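Local structure of tyrosyl-tRNA synthetase (2CYC) at the interface of chains A and B. The protein catalyses the two-step attachment of L-tyrosine to tRNA(Tyr), first activating the amino acid with ATP and then transferring it to the acceptor end of the tRNA. Numbering follows the deposited sequence. Chains: chain A/B, tyrosyl-tRNA synthetase.

The two contacts belong to one two-fold interface of the homodimer, their C-alpha centres about 16 Å apart. Both draw on helix 128-138, the lysine just after it and the start of helix 164-178, with chains exchanged: B:Ile135 and B:Lys139 meet A:Ala164 and A:Ile167 in contact 1, A:Ile135 and A:Lys139 meet B:Ala164 and B:Ile167 in contact 2. Contact 1 holds the symmetric tryptophan pair and a tryptophan-rich surface; contact 2 adds backbone pairing beside a phenylalanine ring inserted into the partner. Apart from the tryptophan pair, its own twin, each contact recurs with chains swapped, showing how a homodimer can use the same few elements on both sides of its interface.

Contact 1: the interface of chains A and B. Residues chain A 75, 78-79, 87, 131, 164, 167, 171; chain B 131-132, 135-136, 139, 206.
Two copies of one tryptophan meet face to face where helix 128-138 of each subunit passes its twin. A:Trp131 and B:Trp131 slide past each other in opposite directions with their planes 1° apart, the five-membered rings stacked at a centroid separation of 4.3 Å. The offset lays the CB of each residue over the pyrrole ring of the other, 3.4 Å from its centroid. In both copies CG stands anti to the carbonyl carbon (chi1 -70°), in keeping with the two-fold relation.

One turn along, B:Ile135 packs against A:Trp78, A:Ile79 and A:Ile167. Its CG2 branch sits over the six-membered ring of A:Trp78, 3.9 Å from the centroid, and also touches CG1 of A:Ile79, whereas its CD1 branch turns toward CD1 of A:Ile167. The A:Trp78 indole, its CG anti to the backbone N (chi1 160°), is covered near its rim by the bent aliphatic chain of B:Lys139, with CD 3.4 Å above the plane; B:Tyr206 OH lies over the opposite face. That bend returns the lysine amine NZ to the carbonyl O of A:Trp78, a 3.2 Å hydrogen bond approached from above the carbonyl plane. B:Gln132 crosses A:Trp75 at about a right angle, CB 3.4 Å from CH2, its amide nearly parallel to the indole. Stacked and interdigitated aromatic groups thus join the subunits of the homodimer.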
loop_
_atom_site.group_PDB
_atom_site.type_symbol
_atom_site.label_atom_id
_atom_site.label_comp_id
_atom_site.label_asym_id
_atom_site.label_seq_id
_atom_site.Cartn_x
_atom_site.Cartn_y
_atom_site.Cartn_z
ATOM N N TRP A 75 2.249 0.223 13.939
ATOM C CA TRP A 75 1.778 -0.579 12.803
ATOM C C TRP A 75 2.967 -1.050 11.978
ATOM O O TRP A 75 2.962 -2.167 11.448
ATOM C CB TRP A 75 0.827 0.214 11.894
ATOM C CG TRP A 75 -0.541 0.422 12.456
ATOM C CD1 TRP A 75 -0.904 0.389 13.780
ATOM C CD2 TRP A 75 -1.718 0.800 11.729
ATOM N NE1 TRP A 75 -2.230 0.731 13.915
ATOM C CE2 TRP A 75 -2.755 0.989 12.676
ATOM C CE3 TRP A 75 -1.998 1.006 10.368
ATOM C CZ2 TRP A 75 -4.054 1.375 12.307
ATOM C CZ3 TRP A 75 -3.292 1.392 9.996
ATOM C CH2 TRP A 75 -4.303 1.571 10.967
ATOM N N TRP A 78 4.354 -3.996 13.548
ATOM C CA TRP A 78 3.390 -5.078 13.372
ATOM C C TRP A 78 3.621 -5.686 11.980
ATOM O O TRP A 78 3.701 -6.907 11.816
ATOM C CB TRP A 78 1.978 -4.496 13.512
ATOM C CG TRP A 78 0.853 -5.303 12.915
ATOM C CD1 TRP A 78 0.658 -6.657 13.012
ATOM C CD2 TRP A 78 -0.255 -4.789 12.161
ATOM N NE1 TRP A 78 -0.507 -7.014 12.364
ATOM C CE2 TRP A 78 -1.086 -5.889 11.831
ATOM C CE3 TRP A 78 -0.628 -3.499 11.731
ATOM C CZ2 TRP A 78 -2.271 -5.744 11.085
ATOM C CZ3 TRP A 78 -1.806 -3.350 10.993
ATOM C CH2 TRP A 78 -2.616 -4.474 10.675
ATOM N N ILE A 79 3.749 -4.814 10.987
ATOM C CA ILE A 79 3.997 -5.228 9.610
ATOM C C ILE A 79 5.323 -5.972 9.516
ATOM O O ILE A 79 5.442 -6.981 8.812
ATOM C CB ILE A 79 4.068 -3.998 8.679
ATOM C CG1 ILE A 79 2.656 -3.463 8.425
ATOM C CG2 ILE A 79 4.796 -4.355 7.385
ATOM C CD1 ILE A 79 2.641 -2.169 7.618
ATOM N N LEU A 87 0.242 -6.583 17.522
ATOM C CA LEU A 87 0.093 -5.133 17.592
ATOM C C LEU A 87 -0.230 -4.644 19.002
ATOM O O LEU A 87 0.290 -3.619 19.438
ATOM C CB LEU A 87 -0.996 -4.673 16.615
ATOM C CG LEU A 87 -1.247 -3.163 16.527
ATOM C CD1 LEU A 87 0.058 -2.441 16.187
ATOM C CD2 LEU A 87 -2.298 -2.886 15.462
ATOM N N TRP A 131 -3.580 8.081 4.640
ATOM C CA TRP A 131 -3.445 7.053 3.610
ATOM C C TRP A 131 -3.615 7.594 2.198
ATOM O O TRP A 131 -3.066 7.040 1.231
ATOM C CB TRP A 131 -4.410 5.898 3.897
ATOM C CG TRP A 131 -3.951 5.140 5.115
ATOM C CD1 TRP A 131 -4.318 5.363 6.416
ATOM C CD2 TRP A 131 -2.901 4.170 5.159
ATOM N NE1 TRP A 131 -3.547 4.598 7.267
ATOM C CE2 TRP A 131 -2.670 3.858 6.519
ATOM C CE3 TRP A 131 -2.127 3.540 4.183
ATOM C CZ2 TRP A 131 -1.693 2.940 6.921
ATOM C CZ3 TRP A 131 -1.152 2.625 4.586
ATOM C CH2 TRP A 131 -0.947 2.336 5.940
ATOM N N ALA A 164 2.470 -6.453 2.562
ATOM C CA ALA A 164 2.447 -5.402 3.576
ATOM C C ALA A 164 3.822 -4.796 3.819
ATOM O O ALA A 164 3.928 -3.598 4.082
ATOM C CB ALA A 164 1.870 -5.936 4.901
ATOM N N ILE A 167 4.592 -2.009 1.636
ATOM C CA ILE A 167 3.858 -0.781 1.938
ATOM C C ILE A 167 4.633 0.046 2.977
ATOM O O ILE A 167 4.657 1.278 2.929
ATOM C CB ILE A 167 2.441 -1.106 2.472
ATOM C CG1 ILE A 167 1.650 -1.862 1.396
ATOM C CG2 ILE A 167 1.715 0.188 2.884
ATOM C CD1 ILE A 167 0.302 -2.367 1.871
ATOM N N MET A 171 4.916 4.172 3.865
ATOM C CA MET A 171 4.338 4.707 5.092
ATOM C C MET A 171 5.383 5.588 5.791
ATOM O O MET A 171 5.044 6.626 6.362
ATOM C CB MET A 171 3.919 3.568 6.029
ATOM C CG MET A 171 2.662 2.823 5.607
ATOM S SD MET A 171 2.468 1.289 6.552
ATOM C CE MET A 171 2.250 1.954 8.239
ATOM N N TRP B 131 -7.942 1.100 6.226
ATOM C CA TRP B 131 -6.557 0.850 5.854
ATOM C C TRP B 131 -5.860 -0.169 6.742
ATOM O O TRP B 131 -4.943 -0.877 6.303
ATOM C CB TRP B 131 -5.795 2.174 5.777
ATOM C CG TRP B 131 -6.282 2.946 4.593
ATOM C CD1 TRP B 131 -7.283 3.872 4.573
ATOM C CD2 TRP B 131 -5.905 2.733 3.227
ATOM N NE1 TRP B 131 -7.563 4.243 3.275
ATOM C CE2 TRP B 131 -6.731 3.555 2.431
ATOM C CE3 TRP B 131 -4.955 1.918 2.598
ATOM C CZ2 TRP B 131 -6.636 3.586 1.033
ATOM C CZ3 TRP B 131 -4.863 1.949 1.199
ATOM C CH2 TRP B 131 -5.698 2.777 0.439
ATOM N N GLN B 132 -6.300 -0.265 7.987
ATOM C CA GLN B 132 -5.716 -1.252 8.872
ATOM C C GLN B 132 -6.055 -2.623 8.283
ATOM O O GLN B 132 -5.268 -3.571 8.366
ATOM C CB GLN B 132 -6.295 -1.119 10.281
ATOM C CG GLN B 132 -5.719 -2.135 11.257
ATOM C CD GLN B 132 -6.085 -1.831 12.700
ATOM O OE1 GLN B 132 -7.226 -1.493 13.003
ATOM N NE2 GLN B 132 -5.117 -1.967 13.597
ATOM N N ILE B 135 -3.840 -3.468 5.388
ATOM C CA ILE B 135 -2.563 -3.990 5.874
ATOM C C ILE B 135 -2.745 -5.446 6.310
ATOM O O ILE B 135 -1.941 -6.315 5.963
ATOM C CB ILE B 135 -2.027 -3.168 7.082
ATOM C CG1 ILE B 135 -1.716 -1.732 6.654
ATOM C CG2 ILE B 135 -0.769 -3.811 7.634
ATOM C CD1 ILE B 135 -0.695 -1.633 5.526
ATOM N N ASP B 136 -3.808 -5.699 7.064
ATOM C CA ASP B 136 -4.120 -7.044 7.550
ATOM C C ASP B 136 -4.169 -8.013 6.365
ATOM O O ASP B 136 -3.532 -9.063 6.394
ATOM C CB ASP B 136 -5.463 -7.035 8.314
ATOM C CG ASP B 136 -5.754 -8.365 9.031
ATOM O OD1 ASP B 136 -4.802 -9.019 9.522
ATOM O OD2 ASP B 136 -6.938 -8.748 9.119
ATOM N N LYS B 139 -0.689 -8.615 4.676
ATOM C CA LYS B 139 0.250 -9.465 5.409
ATOM C C LYS B 139 0.010 -10.922 5.025
ATOM O O LYS B 139 0.825 -11.787 5.334
ATOM C CB LYS B 139 0.067 -9.326 6.928
ATOM C CG LYS B 139 0.600 -8.035 7.534
ATOM C CD LYS B 139 0.375 -7.968 9.063
ATOM C CE LYS B 139 1.098 -9.081 9.833
ATOM N NZ LYS B 139 2.586 -9.022 9.711
ATOM N N TYR B 206 -9.475 -7.911 11.564
ATOM C CA TYR B 206 -10.368 -6.784 11.781
ATOM C C TYR B 206 -11.703 -6.800 11.072
ATOM O O TYR B 206 -12.713 -6.402 11.649
ATOM C CB TYR B 206 -9.622 -5.479 11.480
ATOM C CG TYR B 206 -8.320 -5.407 12.241
ATOM C CD1 TYR B 206 -7.117 -5.729 11.627
ATOM C CD2 TYR B 206 -8.303 -5.087 13.603
ATOM C CE1 TYR B 206 -5.919 -5.737 12.345
ATOM C CE2 TYR B 206 -7.113 -5.100 14.332
ATOM C CZ TYR B 206 -5.927 -5.424 13.696
ATOM O OH TYR B 206 -4.744 -5.438 14.405
#

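Contact 2: the interface of chains A and B. Residues chain A 135, 138-139, 141-143, 146, 170; chain B 161-164, 167.
The phenyl ring of B:Phe163 forms the apolar centre, pushed from chain B into a pocket made by helices 128-138, 143-148 and 164-178 of chain A. Its CG is anti to the backbone N and beside the carbonyl carbon (chi1 -174°), which swings the ring toward chain A. A:Val146 crosses it at about a right angle and lays CG1 over one face, toward the rim, while CG2 comes 3.7 Å from the ring carbon CG. The edge is met in plane by A:Ser138 CB and by A:Leu143 CD1, the latter 3.8 Å from CD2. A:Met170, bent at chi2 and chi3, crosses obliquely and brings its CG methylene 3.6 Å from CD1. An alanine in place of B:Phe163 would remove the ring and would probably cost the packing against A:Val146, A:Leu143 and A:Met170, weakening the apolar core of this patch.

Beside this plug, A:Ile135 and B:Ile167 cross obliquely, their CD1 methyls 4.0 Å apart, and the B:Ala164 methyl rests against the A:Lys139 CG methylene.

Beside the core the main chains pair. A:Thr142 and B:Asp162 form an antiparallel beta bridge, flanked by two nearly straight hydrogen bonds: B:Phe163 N to A:Val141 O at 2.7 Å (169° at H), and A:Leu143 N to B:Ile161 O at 3.0 Å. Both donors lie nearly along the C=O axis. B:Ala164 N, at the start of helix 164-178, donates to A:Ser138 O at 3.1 Å, but from well above the carbonyl plane. At the rim, A:Lys139 NZ and B:Asp162 OD2 stand 5.5 Å apart, too far for a salt bridge, though their opposite charges may attract weakly. Backbone pairing probably sets how the two chains align here, and the phenyl ring packed into the partner adds apolar contact, so this patch helps to hold the homodimer together.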
loop_
_atom_site.group_PDB
_atom_site.type_symbol
_atom_site.label_atom_id
_atom_site.label_comp_id
_atom_site.label_asym_id
_atom_site.label_seq_id
_atom_site.Cartn_x
_atom_site.Cartn_y
_atom_site.Cartn_z
ATOM N N ILE A 135 -0.915 6.986 -0.815
ATOM C CA ILE A 135 -1.225 6.732 -2.223
ATOM C C ILE A 135 -0.561 7.783 -3.122
ATOM O O ILE A 135 0.074 7.448 -4.119
ATOM C CB ILE A 135 -2.749 6.788 -2.501
ATOM C CG1 ILE A 135 -3.478 5.689 -1.724
ATOM C CG2 ILE A 135 -3.012 6.638 -4.000
ATOM C CD1 ILE A 135 -3.012 4.304 -2.057
ATOM N N SER A 138 2.965 7.074 -3.392
ATOM C CA SER A 138 3.156 5.834 -4.135
ATOM C C SER A 138 3.001 5.989 -5.640
ATOM O O SER A 138 3.524 5.178 -6.404
ATOM C CB SER A 138 2.206 4.765 -3.611
ATOM O OG SER A 138 2.560 4.429 -2.284
ATOM N N LYS A 139 2.279 7.024 -6.060
ATOM C CA LYS A 139 2.099 7.301 -7.482
ATOM C C LYS A 139 3.396 7.841 -8.088
ATOM O O LYS A 139 3.575 7.801 -9.303
ATOM C CB LYS A 139 1.016 8.357 -7.704
ATOM C CG LYS A 139 -0.407 7.870 -7.653
ATOM C CD LYS A 139 -1.345 9.059 -7.805
ATOM C CE LYS A 139 -2.449 8.789 -8.803
ATOM N NZ LYS A 139 -1.932 8.554 -10.176
ATOM N N VAL A 141 6.567 6.811 -7.100
ATOM C CA VAL A 141 7.659 5.900 -6.808
ATOM C C VAL A 141 7.382 4.563 -7.493
ATOM O O VAL A 141 6.270 4.043 -7.428
ATOM C CB VAL A 141 7.785 5.654 -5.282
ATOM C CG1 VAL A 141 9.014 4.801 -4.994
ATOM C CG2 VAL A 141 7.859 6.979 -4.537
ATOM N N THR A 142 8.391 4.004 -8.145
ATOM C CA THR A 142 8.207 2.733 -8.825
ATOM C C THR A 142 8.290 1.568 -7.861
ATOM O O THR A 142 8.892 1.664 -6.788
ATOM C CB THR A 142 9.272 2.510 -9.901
ATOM O OG1 THR A 142 10.558 2.417 -9.278
ATOM C CG2 THR A 142 9.265 3.664 -10.911
ATOM N N LEU A 143 7.675 0.464 -8.256
ATOM C CA LEU A 143 7.699 -0.750 -7.462
ATOM C C LEU A 143 9.153 -1.148 -7.233
ATOM O O LEU A 143 9.554 -1.478 -6.116
ATOM C CB LEU A 143 6.967 -1.871 -8.211
ATOM C CG LEU A 143 7.119 -3.289 -7.666
ATOM C CD1 LEU A 143 6.652 -3.341 -6.210
ATOM C CD2 LEU A 143 6.311 -4.250 -8.529
ATOM N N VAL A 146 10.707 0.849 -4.538
ATOM C CA VAL A 146 10.262 0.441 -3.213
ATOM C C VAL A 146 10.962 -0.856 -2.812
ATOM O O VAL A 146 11.398 -1.008 -1.673
ATOM C CB VAL A 146 8.735 0.197 -3.163
ATOM C CG1 VAL A 146 8.338 -0.295 -1.763
ATOM C CG2 VAL A 146 7.987 1.483 -3.529
ATOM N N MET A 170 6.624 3.191 2.049
ATOM C CA MET A 170 5.799 4.300 1.605
ATOM C C MET A 170 5.142 4.959 2.821
ATOM O O MET A 170 4.857 6.156 2.821
ATOM C CB MET A 170 4.758 3.806 0.590
ATOM C CG MET A 170 5.399 3.293 -0.705
ATOM S SD MET A 170 6.349 4.561 -1.606
ATOM C CE MET A 170 8.027 4.341 -0.915
ATOM N N ILE B 161 6.527 0.377 -13.278
ATOM C CA ILE B 161 5.136 0.612 -12.896
ATOM C C ILE B 161 5.184 1.293 -11.524
ATOM O O ILE B 161 6.004 0.916 -10.680
ATOM C CB ILE B 161 4.339 -0.702 -12.789
ATOM C CG1 ILE B 161 2.868 -0.389 -12.495
ATOM C CG2 ILE B 161 4.927 -1.586 -11.689
ATOM C CD1 ILE B 161 1.945 -1.601 -12.534
ATOM N N ASP B 162 4.340 2.303 -11.305
ATOM C CA ASP B 162 4.338 3.001 -10.016
ATOM C C ASP B 162 3.781 2.078 -8.932
ATOM O O ASP B 162 2.928 1.239 -9.202
ATOM C CB ASP B 162 3.515 4.292 -10.088
ATOM C CG ASP B 162 2.065 4.039 -10.447
ATOM O OD1 ASP B 162 1.772 3.829 -11.647
ATOM O OD2 ASP B 162 1.219 4.042 -9.526
ATOM N N PHE B 163 4.261 2.238 -7.703
ATOM C CA PHE B 163 3.842 1.377 -6.599
ATOM C C PHE B 163 2.359 1.457 -6.253
ATOM O O PHE B 163 1.769 0.463 -5.821
ATOM C CB PHE B 163 4.687 1.676 -5.344
ATOM C CG PHE B 163 4.421 0.740 -4.196
ATOM C CD1 PHE B 163 3.709 1.175 -3.073
ATOM C CD2 PHE B 163 4.837 -0.597 -4.261
ATOM C CE1 PHE B 163 3.405 0.287 -2.026
ATOM C CE2 PHE B 163 4.543 -1.497 -3.225
ATOM C CZ PHE B 163 3.822 -1.053 -2.100
ATOM N N ALA B 164 1.759 2.629 -6.443
ATOM C CA ALA B 164 0.348 2.816 -6.122
ATOM C C ALA B 164 -0.556 1.802 -6.813
ATOM O O ALA B 164 -1.575 1.389 -6.255
ATOM C CB ALA B 164 -0.099 4.238 -6.483
ATOM N N ILE B 167 -0.975 -1.360 -4.863
ATOM C CA ILE B 167 -1.837 -1.269 -3.680
ATOM C C ILE B 167 -3.302 -1.490 -4.078
ATOM O O ILE B 167 -4.105 -2.023 -3.305
ATOM C CB ILE B 167 -1.700 0.112 -3.007
ATOM C CG1 ILE B 167 -0.241 0.331 -2.590
ATOM C CG2 ILE B 167 -2.618 0.200 -1.781
ATOM C CD1 ILE B 167 0.052 1.733 -2.102
#